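Local coordinates for enoyl-CoA hydratase/carnithine racemase (Magnetospirillum magneticum, PDB 4NEK), which probably acts as a crotonase-family enzyme on coenzyme A thioesters, perhaps shifting the double bond of enoyl-CoA as a delta(3)-delta(2)-enoyl-CoA isomerase, at residues S7-G11 / G12-V16; M18-P21 / D22-N25. All blocks are in the same frame, centred on the assembly; numbering follows the deposited sequence.

Contact 1: residues S7-G11 / G12-V16; sequences SHVEG and GVQVV
H8 and V15 exchange two backbone hydrogen bonds: H8 N reaches V15 O at 3.0 Å. V15 N returns one to H8 O at 2.8 Å. A second such pair joins E10 N to V13 O at 2.9 Å and V13 N to E10 O. Between and beyond them, S7 faces V16 and V9 faces Q14 as non-hydrogen-bonded pairs, where S7 CA and V9 CA offer C-H contacts to V15 O and V13 O.

These strands form the N-terminal beta hairpin at the edge of the main crotonase sheet, closed by a type I' turn from E10 to V13. G11 and G12 suit its two corners because both have positive phi, which glycine adopts readily.

Among side chains, V15 CB lies over one face of the H8 ring, 4.1 Å from its centroid, a CH-pi contact; with H8 CG set between the backbone N and the carbonyl carbon (chi1 72°), the imidazole runs alongside the valine. V13 and V15, beta-branched and apolar, also meet M187 of helix 179-194, while E10 forms a salt bridge with R191. On the face of S7, V9, Q14 and V16, the serine OG adds a weak hydrogen bond to V15 O.

Contact 2: residues M18-P21 / D22-N25; sequences MNRP and DKKN
R20 and N25 are tied together where the chain leaves the second strand of the crotonase N-terminal hairpin and turns toward helix 29-44. The backbone oxygen of R20 receives two hydrogen bonds, from K23 N and N25 N, both at 3.0 Å and from opposite faces of its carbonyl plane. K24 N bonds to P21 O at 3.1 Å, and P21, whose ring fixes phi near -64°, suits the tight turn that begins here.

The N25 side chain fills the inside of the bend. From CB, the N25 CG turns anti to the carbonyl carbon and beside the backbone N (chi1 -73°), and the amide then reaches back to the earlier residues. CG packs 3.8 Å from M18 CB. N25 OD1 accepts from R20 N at 2.7 Å, the donor lying close to the extension of the amide C=O. N25 ND2 gives only a weak bond to M18 O (3.3 Å) but a regular hydrogen bond to F60 O. Asparagine suits this buried place because one short amide supplies both an acceptor and a donor to main-chain groups.

R20 is extended from CG to NE and carries NH1 to a salt bridge with D65 OD2 and a hydrogen bond to A26 O. K23 CD sits over one face of the guanidinium, displaced toward its rim on the NH2 side, with K23 CD 3.3 Å from R20 NH2.

In the fold
Contact 1 and contact 2 follow each other along the chain, their centres about 20 Å apart: the hairpin closes first, its second strand 13-18 runs on, and M18 at the end of that strand opens the bend of 18-25, which leads to helix 29-44. Strand 13-18 pairs with strand 50-54 through both parts, Q14 and V16 with L52 and M18 with L54, while helix 29-44 meets Q14 and V16 in one and M18 and R20 in the other. The centres lie about 15 and 19 Å from that of the chain. In crotonase relatives the segment after this strand helps bind CoA, so 18-25 probably lies nearer that site than the hairpin turn does.

Contact 1: residues S7-G11 / G12-V16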
loop_
_atom_site.group_PDB
_atom_site.type_symbol
_atom_site.label_atom_id
_atom_site.label_comp_id
_atom_site.label_asym_id
_atom_site.label_seq_id
_atom_site.Cartn_x
_atom_site.Cartn_y
_atom_site.Cartn_z
ATOM N N SER C 7 -20.429 8.231 31.505
ATOM C CA SER C 7 -21.047 8.893 30.410
ATOM C C SER C 7 -21.290 10.341 30.757
ATOM O O SER C 7 -21.691 10.641 31.847
ATOM C CB SER C 7 -22.362 8.226 30.117
ATOM O OG SER C 7 -22.882 8.756 28.927
ATOM N N HIS C 8 -21.067 11.246 29.817
ATOM C CA HIS C 8 -21.391 12.640 30.029
ATOM C C HIS C 8 -21.426 13.353 28.690
ATOM O O HIS C 8 -20.890 12.843 27.723
ATOM C CB HIS C 8 -20.356 13.272 30.948
ATOM C CG HIS C 8 -19.029 13.462 30.304
ATOM N ND1 HIS C 8 -18.683 14.630 29.661
ATOM C CD2 HIS C 8 -17.961 12.638 30.192
ATOM C CE1 HIS C 8 -17.446 14.528 29.202
ATOM N NE2 HIS C 8 -16.983 13.333 29.518
ATOM N N VAL C 9 -22.048 14.526 28.641
ATOM C CA VAL C 9 -22.217 15.264 27.395
ATOM C C VAL C 9 -21.401 16.543 27.387
ATOM O O VAL C 9 -21.435 17.258 28.338
ATOM C CB VAL C 9 -23.679 15.654 27.212
ATOM C CG1 VAL C 9 -23.852 16.412 25.915
ATOM C CG2 VAL C 9 -24.564 14.419 27.227
ATOM N N GLU C 10 -20.684 16.830 26.303
ATOM C CA GLU C 10 -19.938 18.071 26.119
ATOM C C GLU C 10 -20.114 18.542 24.683
ATOM O O GLU C 10 -19.747 17.822 23.741
ATOM C CB GLU C 10 -18.425 17.709 26.224
ATOM C CG GLU C 10 -17.503 17.903 27.420
ATOM C CD GLU C 10 -16.125 17.331 27.073
ATOM O OE1 GLU C 10 -15.678 16.338 27.684
ATOM O OE2 GLU C 10 -15.496 17.897 26.163
ATOM N N GLY C 11 -20.596 19.756 24.486
ATOM C CA GLY C 11 -20.593 20.363 23.146
ATOM C C GLY C 11 -21.238 19.526 22.081
ATOM O O GLY C 11 -20.697 19.386 20.969
ATOM N N GLY C 12 -22.367 18.922 22.432
ATOM C CA GLY C 12 -23.113 18.096 21.500
ATOM C C GLY C 12 -22.649 16.642 21.361
ATOM O O GLY C 12 -23.201 15.895 20.534
ATOM N N VAL C 13 -21.643 16.251 22.148
ATOM C CA VAL C 13 -21.039 14.948 22.054
ATOM C C VAL C 13 -21.269 14.188 23.322
ATOM O O VAL C 13 -20.892 14.631 24.393
ATOM C CB VAL C 13 -19.519 15.071 21.867
ATOM C CG1 VAL C 13 -18.891 13.702 21.788
ATOM C CG2 VAL C 13 -19.180 15.835 20.602
ATOM N N GLN C 14 -21.864 13.010 23.221
ATOM C CA GLN C 14 -21.993 12.156 24.385
ATOM C C GLN C 14 -20.848 11.172 24.482
ATOM O O GLN C 14 -20.725 10.288 23.663
ATOM C CB GLN C 14 -23.264 11.376 24.370
ATOM C CG GLN C 14 -23.389 10.649 25.691
ATOM C CD GLN C 14 -24.790 10.167 25.974
ATOM O OE1 GLN C 14 -25.762 10.859 25.712
ATOM N NE2 GLN C 14 -24.900 8.958 26.502
ATOM N N VAL C 15 -20.014 11.353 25.491
ATOM C CA VAL C 15 -18.864 10.547 25.698
ATOM C C VAL C 15 -19.261 9.378 26.554
ATOM O O VAL C 15 -19.927 9.547 27.572
ATOM C CB VAL C 15 -17.810 11.329 26.447
ATOM C CG1 VAL C 15 -16.583 10.465 26.693
ATOM C CG2 VAL C 15 -17.415 12.551 25.654
ATOM N N VAL C 16 -18.910 8.189 26.110
ATOM C CA VAL C 16 -19.282 6.945 26.774
ATOM C C VAL C 16 -17.999 6.146 26.932
ATOM O O VAL C 16 -17.413 5.762 25.945
ATOM C CB VAL C 16 -20.264 6.160 25.900
ATOM C CG1 VAL C 16 -20.613 4.852 26.555
ATOM C CG2 VAL C 16 -21.535 6.970 25.651
#

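Contact 2: residues M18-P21 / D22-N25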
loop_
_atom_site.group_PDB
_atom_site.type_symbol
_atom_site.label_atom_id
_atom_site.label_comp_id
_atom_site.label_asym_id
_atom_site.label_seq_id
_atom_site.Cartn_x
_atom_site.Cartn_y
_atom_site.Cartn_z
HETATM N N MSE C 18 -15.710 3.063 28.749
HETATM C CA MSE C 18 -15.652 1.826 29.501
HETATM C C MSE C 18 -14.554 1.985 30.495
HETATM O O MSE C 18 -13.470 2.456 30.172
HETATM C CB MSE C 18 -15.399 0.654 28.598
HETATM C CG MSE C 18 -16.592 0.490 27.651
HETATM SE SE MSE C 18 -16.197 -0.905 26.279
HETATM C CE MSE C 18 -15.055 0.179 25.047
ATOM N N ASN C 19 -14.842 1.567 31.720
ATOM C CA ASN C 19 -13.995 1.875 32.847
ATOM C C ASN C 19 -13.837 0.719 33.834
ATOM O O ASN C 19 -14.235 0.800 34.967
ATOM C CB ASN C 19 -14.571 3.077 33.558
ATOM C CG ASN C 19 -13.635 3.620 34.630
ATOM O OD1 ASN C 19 -12.428 3.667 34.451
ATOM N ND2 ASN C 19 -14.196 4.036 35.732
ATOM N N ARG C 20 -13.229 -0.357 33.359
ATOM C CA ARG C 20 -12.830 -1.476 34.163
ATOM C C ARG C 20 -11.374 -1.762 33.814
ATOM O O ARG C 20 -11.030 -2.826 33.321
ATOM C CB ARG C 20 -13.746 -2.654 33.846
ATOM C CG ARG C 20 -13.609 -3.823 34.787
ATOM C CD ARG C 20 -14.538 -4.946 34.360
ATOM N NE ARG C 20 -14.482 -6.067 35.295
ATOM C CZ ARG C 20 -14.589 -7.363 34.971
ATOM N NH1 ARG C 20 -14.740 -7.772 33.722
ATOM N NH2 ARG C 20 -14.497 -8.268 35.908
ATOM N N PRO C 21 -10.523 -0.783 34.028
ATOM C CA PRO C 21 -9.197 -0.859 33.432
ATOM C C PRO C 21 -8.379 -2.007 33.949
ATOM O O PRO C 21 -7.513 -2.504 33.222
ATOM C CB PRO C 21 -8.539 0.466 33.825
ATOM C CG PRO C 21 -9.362 0.987 34.945
ATOM C CD PRO C 21 -10.757 0.491 34.711
ATOM N N ASP C 22 -8.662 -2.457 35.171
ATOM C CA ASP C 22 -7.914 -3.569 35.753
ATOM C C ASP C 22 -8.092 -4.862 34.996
ATOM O O ASP C 22 -7.245 -5.706 35.060
ATOM C CB ASP C 22 -8.313 -3.803 37.192
ATOM C CG ASP C 22 -7.781 -2.744 38.117
ATOM O OD1 ASP C 22 -6.852 -1.991 37.720
ATOM O OD2 ASP C 22 -8.280 -2.681 39.266
ATOM N N LYS C 23 -9.188 -5.029 34.279
ATOM C CA LYS C 23 -9.375 -6.240 33.504
ATOM C C LYS C 23 -9.447 -5.936 32.027
ATOM O O LYS C 23 -10.109 -6.653 31.260
ATOM C CB LYS C 23 -10.645 -6.936 33.969
ATOM C CG LYS C 23 -10.619 -7.272 35.448
ATOM C CD LYS C 23 -11.236 -8.645 35.646
ATOM C CE LYS C 23 -11.545 -8.925 37.101
ATOM N NZ LYS C 23 -10.300 -8.791 37.898
ATOM N N LYS C 24 -8.765 -4.861 31.644
ATOM C CA LYS C 24 -8.725 -4.421 30.259
ATOM C C LYS C 24 -10.092 -4.283 29.667
ATOM O O LYS C 24 -10.296 -4.592 28.509
ATOM C CB LYS C 24 -7.934 -5.395 29.412
ATOM C CG LYS C 24 -6.513 -5.681 29.889
ATOM C CD LYS C 24 -5.825 -6.431 28.763
ATOM C CE LYS C 24 -4.946 -7.564 29.248
ATOM N NZ LYS C 24 -3.551 -7.067 29.316
ATOM N N ASN C 25 -11.030 -3.785 30.465
ATOM C CA ASN C 25 -12.380 -3.561 30.018
ATOM C C ASN C 25 -13.070 -4.794 29.487
ATOM O O ASN C 25 -13.925 -4.719 28.595
ATOM C CB ASN C 25 -12.422 -2.418 28.985
ATOM C CG ASN C 25 -12.206 -1.051 29.630
ATOM O OD1 ASN C 25 -12.352 -0.927 30.826
ATOM N ND2 ASN C 25 -11.851 -0.042 28.843
#